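NRPS (Penicillium fellutanum, PDB 6NKI) belongs to a nonribosomal peptide synthetase and folds as a Rossmann-type NADP-binding domain of the male sterility family, holding a bound NADPH. Local coordinates at residues W270-A275 with D379-P384; R251-A256 with D321-I326; E266-L271 with G316-D321; T259-S264 with I335-Q340; L33-L38 with Q68-A73. All coordinates share one frame; numbering follows the deposited sequence.

How the interactions relate
Interactions 1 to 4 lie together to one side of the Rossmann sheet, whereas interaction 5 packs two helices of the Rossmann part itself. Interactions 1 and 3 share Trp270 and Leu271 on strand 270-275, their centres about 9 Å apart. Leu271 CD2 meets Phe322 CD1 at 3.7 Å, which joins this strand to the helix pair of interaction 2. From there the ring of Trp323 stacks on that of Tyr262 in interaction 4, whose centre is about 10 Å from that of interaction 2. Interaction 5 is about 33 Å from interaction 4, centre to centre; its Leu33 touches the bound NADPH, and the Phe272 side chain of interaction 1 lies about 9 Å from it.

Interaction 1 (W270-A275 with D379-P384)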
# COMPACT_ATOMS: atom_id res chain seq x y z
N TRP A 270 -1.29 -20.01 2.11
CA TRP A 270 -0.86 -18.63 2.03
C TRP A 270 0.17 -18.45 0.92
O TRP A 270 1.09 -19.26 0.77
CB TRP A 270 -0.26 -18.16 3.36
CG TRP A 270 0.09 -16.75 3.28
CD1 TRP A 270 1.28 -16.22 2.90
CD2 TRP A 270 -0.76 -15.65 3.56
NE1 TRP A 270 1.23 -14.86 2.92
CE2 TRP A 270 -0.02 -14.48 3.33
CE3 TRP A 270 -2.09 -15.54 3.99
CZ2 TRP A 270 -0.55 -13.21 3.52
CZ3 TRP A 270 -2.62 -14.28 4.18
CH2 TRP A 270 -1.85 -13.13 3.94
N LEU A 271 0.02 -17.37 0.16
CA LEU A 271 0.88 -17.02 -0.97
C LEU A 271 1.59 -15.69 -0.68
O LEU A 271 0.94 -14.66 -0.47
CB LEU A 271 0.04 -16.88 -2.25
CG LEU A 271 0.74 -16.60 -3.59
CD1 LEU A 271 1.45 -17.87 -4.06
CD2 LEU A 271 -0.19 -16.04 -4.67
N PHE A 272 2.93 -15.71 -0.70
CA PHE A 272 3.71 -14.51 -0.43
C PHE A 272 3.89 -13.71 -1.71
O PHE A 272 4.77 -14.01 -2.52
CB PHE A 272 5.07 -14.85 0.18
CG PHE A 272 4.99 -15.43 1.58
CD1 PHE A 272 4.74 -14.59 2.67
CD2 PHE A 272 5.22 -16.79 1.80
CE1 PHE A 272 4.67 -15.11 3.95
CE2 PHE A 272 5.16 -17.30 3.09
CZ PHE A 272 4.88 -16.45 4.16
N VAL A 273 3.12 -12.64 -1.86
CA VAL A 273 3.23 -11.76 -3.02
C VAL A 273 2.99 -10.30 -2.58
O VAL A 273 2.20 -10.02 -1.67
CB VAL A 273 2.27 -12.24 -4.14
CG1 VAL A 273 0.85 -12.22 -3.66
CG2 VAL A 273 2.38 -11.40 -5.37
N ALA A 274 3.69 -9.38 -3.25
CA ALA A 274 3.71 -7.97 -2.87
C ALA A 274 3.93 -7.10 -4.10
O ALA A 274 4.55 -7.53 -5.08
CB ALA A 274 4.79 -7.66 -1.83
N ALA A 275 3.37 -5.91 -4.08
CA ALA A 275 3.69 -5.04 -5.18
C ALA A 275 5.13 -4.60 -5.01
O ALA A 275 5.67 -4.60 -3.90
CB ALA A 275 2.75 -3.84 -5.23
N ASP A 379 3.08 -23.67 8.39
CA ASP A 379 4.44 -23.91 7.96
C ASP A 379 5.38 -22.92 8.65
O ASP A 379 4.94 -21.86 9.11
CB ASP A 379 4.49 -23.77 6.44
CG ASP A 379 5.70 -24.42 5.80
OD1 ASP A 379 5.71 -25.66 5.68
OD2 ASP A 379 6.64 -23.68 5.43
N PRO A 380 6.67 -23.26 8.78
CA PRO A 380 7.58 -22.37 9.53
C PRO A 380 7.69 -20.94 9.02
O PRO A 380 8.06 -20.06 9.81
CB PRO A 380 8.93 -23.11 9.43
CG PRO A 380 8.55 -24.53 9.32
CD PRO A 380 7.29 -24.56 8.51
N LEU A 381 7.41 -20.68 7.75
CA LEU A 381 7.57 -19.34 7.19
C LEU A 381 6.73 -18.31 7.94
O LEU A 381 5.78 -18.68 8.64
CB LEU A 381 7.24 -19.35 5.69
CG LEU A 381 8.29 -20.03 4.82
CD1 LEU A 381 7.84 -20.12 3.38
CD2 LEU A 381 9.59 -19.26 4.90
N PRO A 382 7.04 -17.00 7.82
CA PRO A 382 6.39 -15.99 8.67
C PRO A 382 4.99 -15.63 8.19
O PRO A 382 4.70 -14.48 7.85
CB PRO A 382 7.35 -14.79 8.53
CG PRO A 382 7.86 -14.91 7.15
CD PRO A 382 8.05 -16.39 6.93
N VAL A 383 4.10 -16.61 8.19
CA VAL A 383 2.74 -16.34 7.69
C VAL A 383 2.05 -15.37 8.65
O VAL A 383 2.03 -15.62 9.87
CB VAL A 383 1.95 -17.65 7.51
CG1 VAL A 383 1.73 -18.37 8.85
CG2 VAL A 383 0.64 -17.40 6.80
N PRO A 384 1.55 -14.23 8.18
CA PRO A 384 0.91 -13.25 9.08
C PRO A 384 -0.37 -13.78 9.68
O PRO A 384 -1.32 -14.10 8.97
CB PRO A 384 0.66 -12.04 8.17
CG PRO A 384 0.68 -12.57 6.80
CD PRO A 384 1.67 -13.70 6.81
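The indole of Trp270 carries Val383 and Pro384 over one face and turns the other toward strand 316-318. Val383 CG2 sits 3.5 Å above the ring plane, offset toward the rim, and reaches Trp270 CG at 3.6 Å. Pro384 CD lies over the same face, a CH-pi contact 4.3 Å from the centroid of the five-membered ring of Trp270, while Pro384 CG rests against Trp270 CZ2 at 3.6 Å. The two side chains cross at about a right angle. With CG anti to the backbone N (chi1 -176°), the Trp270 ring starts out beside its own carbonyl carbon. Its CD1 lies over the centre of the Phe272 ring, 3.6 Å above the plane, in an edge-to-face pair within the strand. At the edge of Phe272, Pro382 O lies in the ring plane, 4.0 Å from Phe272 CE1. Leu381 CD1 comes to Phe272 CE2 obliquely at 3.9 Å. Pro382 is the centre of an inverse gamma turn, closed by Val383 N to Leu381 O at 2.7 Å, and this bend presents Leu381 and Val383 to two different rings. Residues 379-384 belong to the loop between helices 363-369 and 389-410. Strand 270-275 is the middle strand of a three-stranded mixed sheet, between 233-235 and 316-318, and Leu271 packs on Phe233 and on Phe322 of helix 319-330.

Interaction 2 (R251-A256 with D321-I326)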
# COMPACT_ATOMS: atom_id res chain seq x y z
N ARG A 251 3.68 -17.57 -15.01
CA ARG A 251 3.80 -18.72 -15.89
C ARG A 251 2.77 -19.79 -15.52
O ARG A 251 2.21 -20.46 -16.40
CB ARG A 251 5.23 -19.28 -15.82
CG ARG A 251 6.32 -18.49 -16.60
CD ARG A 251 7.72 -19.05 -16.26
NE ARG A 251 8.81 -18.36 -16.95
CZ ARG A 251 9.50 -18.84 -17.99
NH1 ARG A 251 10.46 -18.11 -18.53
NH2 ARG A 251 9.28 -20.07 -18.45
N VAL A 252 2.49 -19.95 -14.22
CA VAL A 252 1.42 -20.85 -13.77
C VAL A 252 0.05 -20.26 -14.08
O VAL A 252 -0.90 -20.99 -14.40
CB VAL A 252 1.58 -21.15 -12.27
CG1 VAL A 252 0.41 -21.96 -11.74
CG2 VAL A 252 2.88 -21.87 -12.02
N VAL A 253 -0.08 -18.95 -13.99
CA VAL A 253 -1.33 -18.31 -14.34
C VAL A 253 -1.58 -18.39 -15.85
O VAL A 253 -2.73 -18.53 -16.29
CB VAL A 253 -1.33 -16.85 -13.82
CG1 VAL A 253 -2.47 -16.04 -14.40
CG2 VAL A 253 -1.42 -16.84 -12.29
N THR A 254 -0.52 -18.32 -16.66
CA THR A 254 -0.72 -18.26 -18.10
C THR A 254 -1.08 -19.63 -18.68
O THR A 254 -1.76 -19.72 -19.72
CB THR A 254 0.53 -17.67 -18.77
OG1 THR A 254 0.25 -17.36 -20.14
CG2 THR A 254 1.71 -18.65 -18.72
N THR A 255 -0.65 -20.72 -18.03
CA THR A 255 -1.02 -22.04 -18.49
C THR A 255 -2.35 -22.47 -17.89
O THR A 255 -3.06 -23.31 -18.47
CB THR A 255 0.06 -23.08 -18.15
OG1 THR A 255 0.07 -23.35 -16.75
CG2 THR A 255 1.44 -22.56 -18.56
N ALA A 256 -2.70 -21.91 -16.74
CA ALA A 256 -4.03 -22.12 -16.19
C ALA A 256 -5.09 -21.50 -17.10
O ALA A 256 -6.21 -22.01 -17.19
CB ALA A 256 -4.12 -21.55 -14.78
N ASP A 321 -8.36 -16.52 -2.32
CA ASP A 321 -8.52 -15.11 -2.62
C ASP A 321 -7.73 -14.73 -3.87
O ASP A 321 -8.19 -13.93 -4.69
CB ASP A 321 -8.06 -14.30 -1.40
CG ASP A 321 -8.56 -12.86 -1.41
OD1 ASP A 321 -9.26 -12.44 -2.36
OD2 ASP A 321 -8.24 -12.15 -0.43
N PHE A 322 -6.53 -15.31 -4.02
CA PHE A 322 -5.71 -15.05 -5.20
C PHE A 322 -6.44 -15.46 -6.49
O PHE A 322 -6.62 -14.64 -7.40
CB PHE A 322 -4.35 -15.77 -5.04
CG PHE A 322 -3.56 -15.88 -6.33
CD1 PHE A 322 -2.93 -14.78 -6.88
CD2 PHE A 322 -3.48 -17.11 -7.02
CE1 PHE A 322 -2.23 -14.87 -8.08
CE2 PHE A 322 -2.80 -17.21 -8.21
CZ PHE A 322 -2.16 -16.07 -8.74
N TRP A 323 -6.90 -16.71 -6.57
CA TRP A 323 -7.51 -17.16 -7.82
C TRP A 323 -8.83 -16.46 -8.13
O TRP A 323 -9.11 -16.21 -9.31
CB TRP A 323 -7.74 -18.66 -7.81
CG TRP A 323 -6.52 -19.49 -7.94
CD1 TRP A 323 -5.95 -20.26 -6.98
CD2 TRP A 323 -5.70 -19.59 -9.09
NE1 TRP A 323 -4.83 -20.88 -7.48
CE2 TRP A 323 -4.65 -20.48 -8.78
CE3 TRP A 323 -5.74 -19.03 -10.37
CZ2 TRP A 323 -3.68 -20.84 -9.70
CZ3 TRP A 323 -4.77 -19.38 -11.28
CH2 TRP A 323 -3.75 -20.26 -10.94
N LYS A 324 -9.64 -16.12 -7.13
CA LYS A 324 -10.86 -15.42 -7.50
C LYS A 324 -10.55 -14.05 -8.06
O LYS A 324 -11.38 -13.49 -8.79
CB LYS A 324 -11.88 -15.34 -6.35
CG LYS A 324 -11.47 -14.67 -5.07
CD LYS A 324 -12.70 -14.49 -4.14
CE LYS A 324 -13.23 -15.79 -3.49
NZ LYS A 324 -12.37 -16.37 -2.42
N ALA A 325 -9.35 -13.53 -7.79
CA ALA A 325 -8.92 -12.26 -8.35
C ALA A 325 -8.41 -12.44 -9.78
O ALA A 325 -8.71 -11.62 -10.65
CB ALA A 325 -7.84 -11.65 -7.46
N ILE A 326 -7.62 -13.50 -10.01
CA ILE A 326 -7.29 -13.92 -11.38
C ILE A 326 -8.56 -13.98 -12.24
O ILE A 326 -8.67 -13.31 -13.27
CB ILE A 326 -6.56 -15.28 -11.35
CG1 ILE A 326 -5.16 -15.21 -10.67
CG2 ILE A 326 -6.55 -15.93 -12.75
CD1 ILE A 326 -4.07 -14.36 -11.42
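Val253 and Ala256 of helix 248-259 meet Phe322, Trp323 and Ile326 of helix 319-330 in a buried, wholly apolar helix-helix contact within the lobe beside the Rossmann sheet. The two short segments cross at -55° with their axes 12.3 Å apart, a wide spacing bridged by the large side chains of 319-330. Val253 CG2 is the atom with most partners: it touches the edge of the Phe322 ring at CZ, 3.7 Å away and near the ring plane, and Ile326 CD1, also at 3.7 Å. Val253 and Ile326 reach toward each other tip to tip, so that Ile326 CD1 lies 3.8 Å from Val253 CG1 as well. One turn further along, Ala256 CB approaches Trp323 CH2 obliquely at 4.1 Å. The aromatic side chains of helix 319-330 are themselves layered. Phe322 CE2 stands 3.7 Å above the plane of Trp323, over the centre of the indole, and Tyr262 of the small parallel sheet stacks on the opposite face. Such a chain of rings ties the helix pair to the sheet that follows both helices in sequence. Phe322 CG is anti to its own backbone N (chi1 165°) and Trp323 CG beside its own (chi1 -73°), so these neighbours leave the helix in different rotamers. Ile326 CG1 covers part of one Phe322 face from the next helical turn. Val399 of helix 389-410 packs on both Phe322 and Ile326.

Interaction 3 (E266-L271 with G316-D321); sequences ESDNWL and GLNMSD
Leu271 and Leu317 exchange both backbone hydrogen bonds of an antiparallel hydrogen-bonded pair: Leu271 N to Leu317 O at 2.9 Å and Leu317 N to Leu271 O at 3.1 Å. Trp270 and Asn318 form the adjoining non-hydrogen-bonded pair. Two further bonds go to the first turn of helix 319-330, Met319 N to Asn269 O at 3.0 Å and Ser320 N to Ser267 O at 3.1 Å. A strand thus runs directly into a helix, and the helix start is held by the type I turn Glu266-Asn269 that leads into the partner strand. Asn269 ND2 braces that turn through a nearly straight bond (3.1 Å, 167°), which meets the anti lone pair of Glu266 OE1. Among apolar contacts, Met319, bent at chi2 and chi3, brings SD against Leu271 CB, crossing the leucine at about a right angle. The Met319 methyl CE lies beside a carboxylate oxygen, 3.7 Å from Glu266 OE2. Leu317 N lies 3.5 Å above the Trp270 ring plane, on the face opposite Val383 and Pro384.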
# COMPACT_ATOMS: atom_id res chain seq x y z
N GLU A 266 -5.65 -26.10 -2.33
CA GLU A 266 -4.86 -25.35 -1.37
C GLU A 266 -5.44 -23.97 -1.12
O GLU A 266 -4.68 -23.02 -0.89
CB GLU A 266 -3.43 -25.22 -1.85
CG GLU A 266 -3.34 -24.48 -3.16
CD GLU A 266 -1.93 -24.08 -3.46
OE1 GLU A 266 -1.08 -24.28 -2.57
OE2 GLU A 266 -1.68 -23.57 -4.58
N SER A 267 -6.77 -23.83 -1.19
CA SER A 267 -7.38 -22.51 -1.05
C SER A 267 -7.05 -21.85 0.29
O SER A 267 -6.96 -20.62 0.37
CB SER A 267 -8.89 -22.62 -1.23
OG SER A 267 -9.19 -22.78 -2.60
N ASP A 268 -6.82 -22.64 1.33
CA ASP A 268 -6.51 -22.07 2.63
C ASP A 268 -5.01 -21.84 2.83
O ASP A 268 -4.62 -21.31 3.86
CB ASP A 268 -7.08 -22.98 3.73
CG ASP A 268 -7.34 -22.23 5.04
OD1 ASP A 268 -7.02 -21.03 5.13
OD2 ASP A 268 -7.93 -22.85 5.96
N ASN A 269 -4.18 -22.21 1.86
CA ASN A 269 -2.76 -21.91 1.97
C ASN A 269 -2.49 -20.43 1.72
O ASN A 269 -3.30 -19.70 1.15
CB ASN A 269 -1.89 -22.70 0.98
CG ASN A 269 -1.69 -24.14 1.37
OD1 ASN A 269 -1.83 -24.52 2.54
ND2 ASN A 269 -1.24 -24.93 0.42
N TRP A 270 -1.29 -20.01 2.11
CA TRP A 270 -0.86 -18.63 2.03
C TRP A 270 0.17 -18.45 0.92
O TRP A 270 1.09 -19.26 0.77
CB TRP A 270 -0.26 -18.16 3.36
CG TRP A 270 0.09 -16.75 3.28
CD1 TRP A 270 1.28 -16.22 2.90
CD2 TRP A 270 -0.76 -15.65 3.56
NE1 TRP A 270 1.23 -14.86 2.92
CE2 TRP A 270 -0.02 -14.48 3.33
CE3 TRP A 270 -2.09 -15.54 3.99
CZ2 TRP A 270 -0.55 -13.21 3.52
CZ3 TRP A 270 -2.62 -14.28 4.18
CH2 TRP A 270 -1.85 -13.13 3.94
N LEU A 271 0.02 -17.37 0.16
CA LEU A 271 0.88 -17.02 -0.97
C LEU A 271 1.59 -15.69 -0.68
O LEU A 271 0.94 -14.66 -0.47
CB LEU A 271 0.04 -16.88 -2.25
CG LEU A 271 0.74 -16.60 -3.59
CD1 LEU A 271 1.45 -17.87 -4.06
CD2 LEU A 271 -0.19 -16.04 -4.67
N GLY A 316 0.68 -10.84 1.36
CA GLY A 316 0.14 -11.80 0.40
C GLY A 316 -1.33 -12.12 0.64
O GLY A 316 -2.06 -11.33 1.23
N LEU A 317 -1.73 -13.30 0.18
CA LEU A 317 -3.12 -13.66 -0.02
C LEU A 317 -3.36 -15.12 0.32
O LEU A 317 -2.45 -15.95 0.24
CB LEU A 317 -3.54 -13.43 -1.47
CG LEU A 317 -3.56 -12.01 -2.02
CD1 LEU A 317 -3.70 -12.02 -3.54
CD2 LEU A 317 -4.70 -11.20 -1.39
N ASN A 318 -4.60 -15.44 0.69
CA ASN A 318 -5.05 -16.82 0.60
C ASN A 318 -5.07 -17.23 -0.87
O ASN A 318 -5.35 -16.42 -1.75
CB ASN A 318 -6.45 -16.98 1.20
CG ASN A 318 -6.46 -16.80 2.70
OD1 ASN A 318 -5.60 -17.33 3.41
ND2 ASN A 318 -7.42 -16.03 3.20
N MET A 319 -4.76 -18.50 -1.13
CA MET A 319 -4.82 -18.96 -2.51
C MET A 319 -6.24 -18.87 -3.10
O MET A 319 -6.39 -18.55 -4.29
CB MET A 319 -4.27 -20.37 -2.61
CG MET A 319 -2.76 -20.41 -2.39
SD MET A 319 -1.98 -19.26 -3.52
CE MET A 319 -2.42 -19.96 -5.10
N SER A 320 -7.28 -19.13 -2.30
CA SER A 320 -8.64 -18.90 -2.80
C SER A 320 -8.86 -17.44 -3.16
O SER A 320 -9.47 -17.13 -4.19
CB SER A 320 -9.67 -19.36 -1.77
OG SER A 320 -9.69 -18.50 -0.65
N ASP A 321 -8.36 -16.52 -2.32
CA ASP A 321 -8.52 -15.11 -2.62
C ASP A 321 -7.73 -14.73 -3.87
O ASP A 321 -8.19 -13.93 -4.69
CB ASP A 321 -8.06 -14.30 -1.40
CG ASP A 321 -8.56 -12.86 -1.41
OD1 ASP A 321 -9.26 -12.44 -2.36
OD2 ASP A 321 -8.24 -12.15 -0.43

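Interaction 4 (T259-S264 with I335-Q340); sequences TCSYNS and IPSSSQ
Ile335 N donates to Cys260 O at 2.7 Å and nearly straight (168°), though the donor stands tilted from the carbonyl plane. This bond opens a two-stranded parallel sheet, 261-263 with 335-337, in which each strand is the next element in the chain after one helix of the neighbouring pair. Tyr262 N then bonds to Ile335 O at 2.9 Å, approaching nearly along the C=O axis, and Ser264 N bonds to Ser337 O at 3.0 Å. Between these two, Ser337 N makes only a weak bond to Tyr262 O. Pro336 is the centre of an inverse gamma turn, so the backbone of 335-337 bends at this residue. Its CA lies over the Tyr262 face away from the Trp323 stack, 4.0 Å from the ring centroid, in a CH-pi contact, and its CB meets Tyr262 CZ at 3.8 Å. The two side chains cross obliquely. Tyr262 CG takes the crowded position between the backbone N and the carbonyl carbon (chi1 70°). Asn263 extends its carboxamide alongside Ser339, with ND2 3.5 Å from Ser339 CB; the group is fixed by outside partners, OD1 by Asp265 N and ND2 by Gly371 O. The start of helix 339-351 is capped by Ser338 OG on Arg341 N. Beyond the tyrosine, Ser264 CB rests on Pro336 CB at 3.8 Å.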
# COMPACT_ATOMS: atom_id res chain seq x y z
N THR A 259 -5.40 -24.06 -20.04
CA THR A 259 -6.04 -25.24 -19.48
C THR A 259 -7.48 -24.97 -19.03
O THR A 259 -8.28 -25.91 -18.97
CB THR A 259 -5.17 -25.75 -18.32
OG1 THR A 259 -3.94 -26.25 -18.85
CG2 THR A 259 -5.84 -26.84 -17.56
N CYS A 260 -7.82 -23.72 -18.73
CA CYS A 260 -9.15 -23.34 -18.25
C CYS A 260 -9.50 -24.05 -16.94
O CYS A 260 -10.68 -24.24 -16.61
CB CYS A 260 -10.23 -23.59 -19.31
SG CYS A 260 -10.09 -22.57 -20.82
N SER A 261 -8.47 -24.45 -16.20
CA SER A 261 -8.63 -24.98 -14.85
C SER A 261 -7.45 -24.53 -13.99
O SER A 261 -6.50 -23.90 -14.48
CB SER A 261 -8.77 -26.50 -14.87
OG SER A 261 -7.57 -27.14 -15.24
N TYR A 262 -7.52 -24.85 -12.70
CA TYR A 262 -6.47 -24.49 -11.77
C TYR A 262 -6.50 -25.47 -10.60
O TYR A 262 -7.44 -26.25 -10.45
CB TYR A 262 -6.63 -23.04 -11.28
CG TYR A 262 -7.83 -22.85 -10.37
CD1 TYR A 262 -9.09 -22.59 -10.89
CD2 TYR A 262 -7.70 -22.94 -8.99
CE1 TYR A 262 -10.19 -22.42 -10.06
CE2 TYR A 262 -8.79 -22.78 -8.16
CZ TYR A 262 -10.03 -22.52 -8.69
OH TYR A 262 -11.09 -22.35 -7.83
N ASN A 263 -5.46 -25.41 -9.77
CA ASN A 263 -5.40 -26.22 -8.56
C ASN A 263 -6.16 -25.53 -7.44
O ASN A 263 -5.80 -24.42 -7.02
CB ASN A 263 -3.95 -26.46 -8.17
CG ASN A 263 -3.82 -27.36 -6.97
OD1 ASN A 263 -4.81 -27.85 -6.42
ND2 ASN A 263 -2.59 -27.56 -6.52
N SER A 264 -7.19 -26.19 -6.92
CA SER A 264 -8.07 -25.62 -5.91
C SER A 264 -7.96 -26.31 -4.56
O SER A 264 -8.74 -26.00 -3.65
CB SER A 264 -9.52 -25.67 -6.38
OG SER A 264 -10.39 -25.21 -5.36
N ILE A 335 -12.02 -23.85 -14.32
CA ILE A 335 -12.49 -25.08 -13.65
C ILE A 335 -11.62 -25.29 -12.41
O ILE A 335 -10.41 -25.34 -12.56
CB ILE A 335 -12.34 -26.28 -14.60
CG1 ILE A 335 -12.99 -26.00 -15.95
CG2 ILE A 335 -12.88 -27.53 -13.95
CD1 ILE A 335 -12.45 -26.84 -17.07
N PRO A 336 -12.20 -25.48 -11.22
CA PRO A 336 -11.41 -25.72 -10.03
C PRO A 336 -11.03 -27.20 -9.98
O PRO A 336 -11.72 -27.96 -9.35
CB PRO A 336 -12.39 -25.44 -8.89
CG PRO A 336 -13.73 -25.76 -9.49
CD PRO A 336 -13.62 -25.32 -10.93
N SER A 337 -9.91 -27.54 -10.62
CA SER A 337 -9.37 -28.93 -10.67
C SER A 337 -8.64 -29.27 -9.37
O SER A 337 -8.39 -28.37 -8.57
CB SER A 337 -8.46 -29.10 -11.84
OG SER A 337 -9.05 -28.61 -13.03
N SER A 338 -8.36 -30.55 -9.16
CA SER A 338 -7.60 -30.98 -8.00
C SER A 338 -6.11 -30.79 -8.28
O SER A 338 -5.69 -30.47 -9.39
CB SER A 338 -7.90 -32.44 -7.65
OG SER A 338 -7.37 -33.33 -8.62
N SER A 339 -5.30 -31.00 -7.24
CA SER A 339 -3.86 -30.95 -7.45
C SER A 339 -3.39 -32.09 -8.36
O SER A 339 -2.53 -31.89 -9.22
CB SER A 339 -3.13 -30.97 -6.11
OG SER A 339 -3.29 -32.21 -5.44
N GLN A 340 -3.97 -33.29 -8.20
CA GLN A 340 -3.60 -34.38 -9.10
C GLN A 340 -4.16 -34.18 -10.50
O GLN A 340 -3.48 -34.49 -11.48
CB GLN A 340 -4.04 -35.75 -8.56
CG GLN A 340 -3.24 -36.33 -7.41
CD GLN A 340 -3.47 -37.85 -7.27
OE1 GLN A 340 -4.19 -38.47 -8.07
NE2 GLN A 340 -2.86 -38.46 -6.25

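Interaction 5 (L33-L38 with Q68-A73)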
# COMPACT_ATOMS: atom_id res chain seq x y z
N LEU A 33 12.46 -6.14 -9.53
CA LEU A 33 12.75 -5.34 -8.34
C LEU A 33 13.78 -4.25 -8.60
O LEU A 33 13.56 -3.08 -8.27
CB LEU A 33 13.25 -6.27 -7.23
CG LEU A 33 13.55 -5.56 -5.92
CD1 LEU A 33 12.38 -4.66 -5.49
CD2 LEU A 33 13.79 -6.65 -4.87
N GLY A 34 14.89 -4.63 -9.23
CA GLY A 34 16.02 -3.72 -9.34
C GLY A 34 15.71 -2.47 -10.15
O GLY A 34 16.09 -1.36 -9.75
N THR A 35 15.01 -2.62 -11.27
CA THR A 35 14.68 -1.43 -12.04
C THR A 35 13.80 -0.48 -11.24
O THR A 35 13.83 0.74 -11.47
CB THR A 35 14.01 -1.79 -13.37
OG1 THR A 35 13.88 -0.61 -14.17
CG2 THR A 35 12.61 -2.43 -13.16
N HIS A 36 13.01 -1.01 -10.29
CA HIS A 36 12.18 -0.13 -9.48
C HIS A 36 12.97 0.54 -8.37
O HIS A 36 12.73 1.72 -8.04
CB HIS A 36 10.97 -0.88 -8.90
CG HIS A 36 9.91 -1.17 -9.92
ND1 HIS A 36 9.82 -2.38 -10.58
CD2 HIS A 36 8.93 -0.39 -10.43
CE1 HIS A 36 8.82 -2.34 -11.44
NE2 HIS A 36 8.27 -1.14 -11.37
N ILE A 37 13.91 -0.21 -7.77
CA ILE A 37 14.87 0.43 -6.88
C ILE A 37 15.57 1.55 -7.62
O ILE A 37 15.68 2.67 -7.12
CB ILE A 37 15.85 -0.60 -6.32
CG1 ILE A 37 15.10 -1.71 -5.59
CG2 ILE A 37 16.87 0.07 -5.39
CD1 ILE A 37 15.98 -2.90 -5.26
N LEU A 38 15.98 1.29 -8.86
CA LEU A 38 16.64 2.31 -9.65
C LEU A 38 15.75 3.55 -9.80
O LEU A 38 16.13 4.65 -9.38
CB LEU A 38 17.06 1.74 -11.01
CG LEU A 38 17.86 2.72 -11.86
CD1 LEU A 38 19.15 3.03 -11.14
CD2 LEU A 38 18.10 2.28 -13.28
N GLN A 68 15.91 -0.54 -21.37
CA GLN A 68 14.81 -1.40 -21.81
C GLN A 68 14.07 -1.99 -20.63
O GLN A 68 12.88 -2.29 -20.73
CB GLN A 68 15.27 -2.55 -22.69
CG GLN A 68 15.69 -3.81 -21.91
CD GLN A 68 15.96 -5.01 -22.80
OE1 GLN A 68 15.91 -4.91 -24.03
NE2 GLN A 68 16.20 -6.16 -22.18
N ALA A 69 14.77 -2.19 -19.50
CA ALA A 69 14.08 -2.62 -18.30
C ALA A 69 13.23 -1.50 -17.72
O ALA A 69 12.24 -1.79 -17.03
CB ALA A 69 15.09 -3.14 -17.26
N ALA A 70 13.60 -0.26 -18.00
CA ALA A 70 12.93 0.93 -17.48
C ALA A 70 11.90 1.47 -18.44
O ALA A 70 11.08 2.31 -18.05
CB ALA A 70 13.97 2.01 -17.19
N ARG A 71 11.94 1.05 -19.70
CA ARG A 71 10.80 1.26 -20.58
C ARG A 71 9.77 0.15 -20.38
O ARG A 71 8.57 0.38 -20.52
CB ARG A 71 11.24 1.31 -22.04
CG ARG A 71 12.17 2.46 -22.42
CD ARG A 71 12.49 2.39 -23.92
NE ARG A 71 13.56 3.30 -24.33
CZ ARG A 71 13.36 4.57 -24.64
NH1 ARG A 71 12.14 5.09 -24.57
NH2 ARG A 71 14.38 5.34 -25.02
N LEU A 72 10.25 -1.05 -20.05
CA LEU A 72 9.35 -2.17 -19.80
C LEU A 72 8.46 -1.90 -18.59
O LEU A 72 7.27 -2.21 -18.61
CB LEU A 72 10.17 -3.45 -19.59
CG LEU A 72 9.45 -4.80 -19.52
CD1 LEU A 72 8.93 -5.22 -20.88
CD2 LEU A 72 10.34 -5.89 -18.94
N ALA A 73 9.02 -1.31 -17.54
CA ALA A 73 8.23 -0.92 -16.38
C ALA A 73 7.66 0.48 -16.49
O ALA A 73 7.04 0.95 -15.54
CB ALA A 73 9.05 -1.02 -15.09
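Thr35 faces Ala69, Ala70 and Ala73 from helix 32-43, and its side chain carries most of this contact. Its CB comes within 4.1 Å of Ala69 O. From there OG1 runs anti to the backbone N (chi1 -171°) toward the other helix, where it lies 3.5 Å from Ala69 O and 3.8 Å from Ala70 CA. The polar partner of this hydroxyl is Trp75, whose NE1 is hydrogen-bonded to it, so the threonine is tied to the chain just past helix 59-72. The methyl branch CG2 instead approaches Ala69 O at 3.9 Å and Ala73 CB at 4.3 Å. Next to it, His36 sets the tip of its imidazole against the same alanine: His36 NE2 is 3.8 Å from Ala73 CB, and the methyl approaches the ring obliquely. The imidazole is held from its own helix, by ND1 hydrogen-bonded to Phe32 O and by an edge-to-face pairing with the Phe32 ring. Small alanines on the facing side let the backbones come near, Thr35 CA and Ala70 CA being 6.2 Å apart. In the Rossmann fold, helix 32-43 is the first after strand 22-27, and its Leu33 touches the bound NADPH. Helix 59-72 comes after strand 47-54, against which Leu38 packs, while helix 276-288 meets helix 32-43 through Leu33, His36 and Ile37.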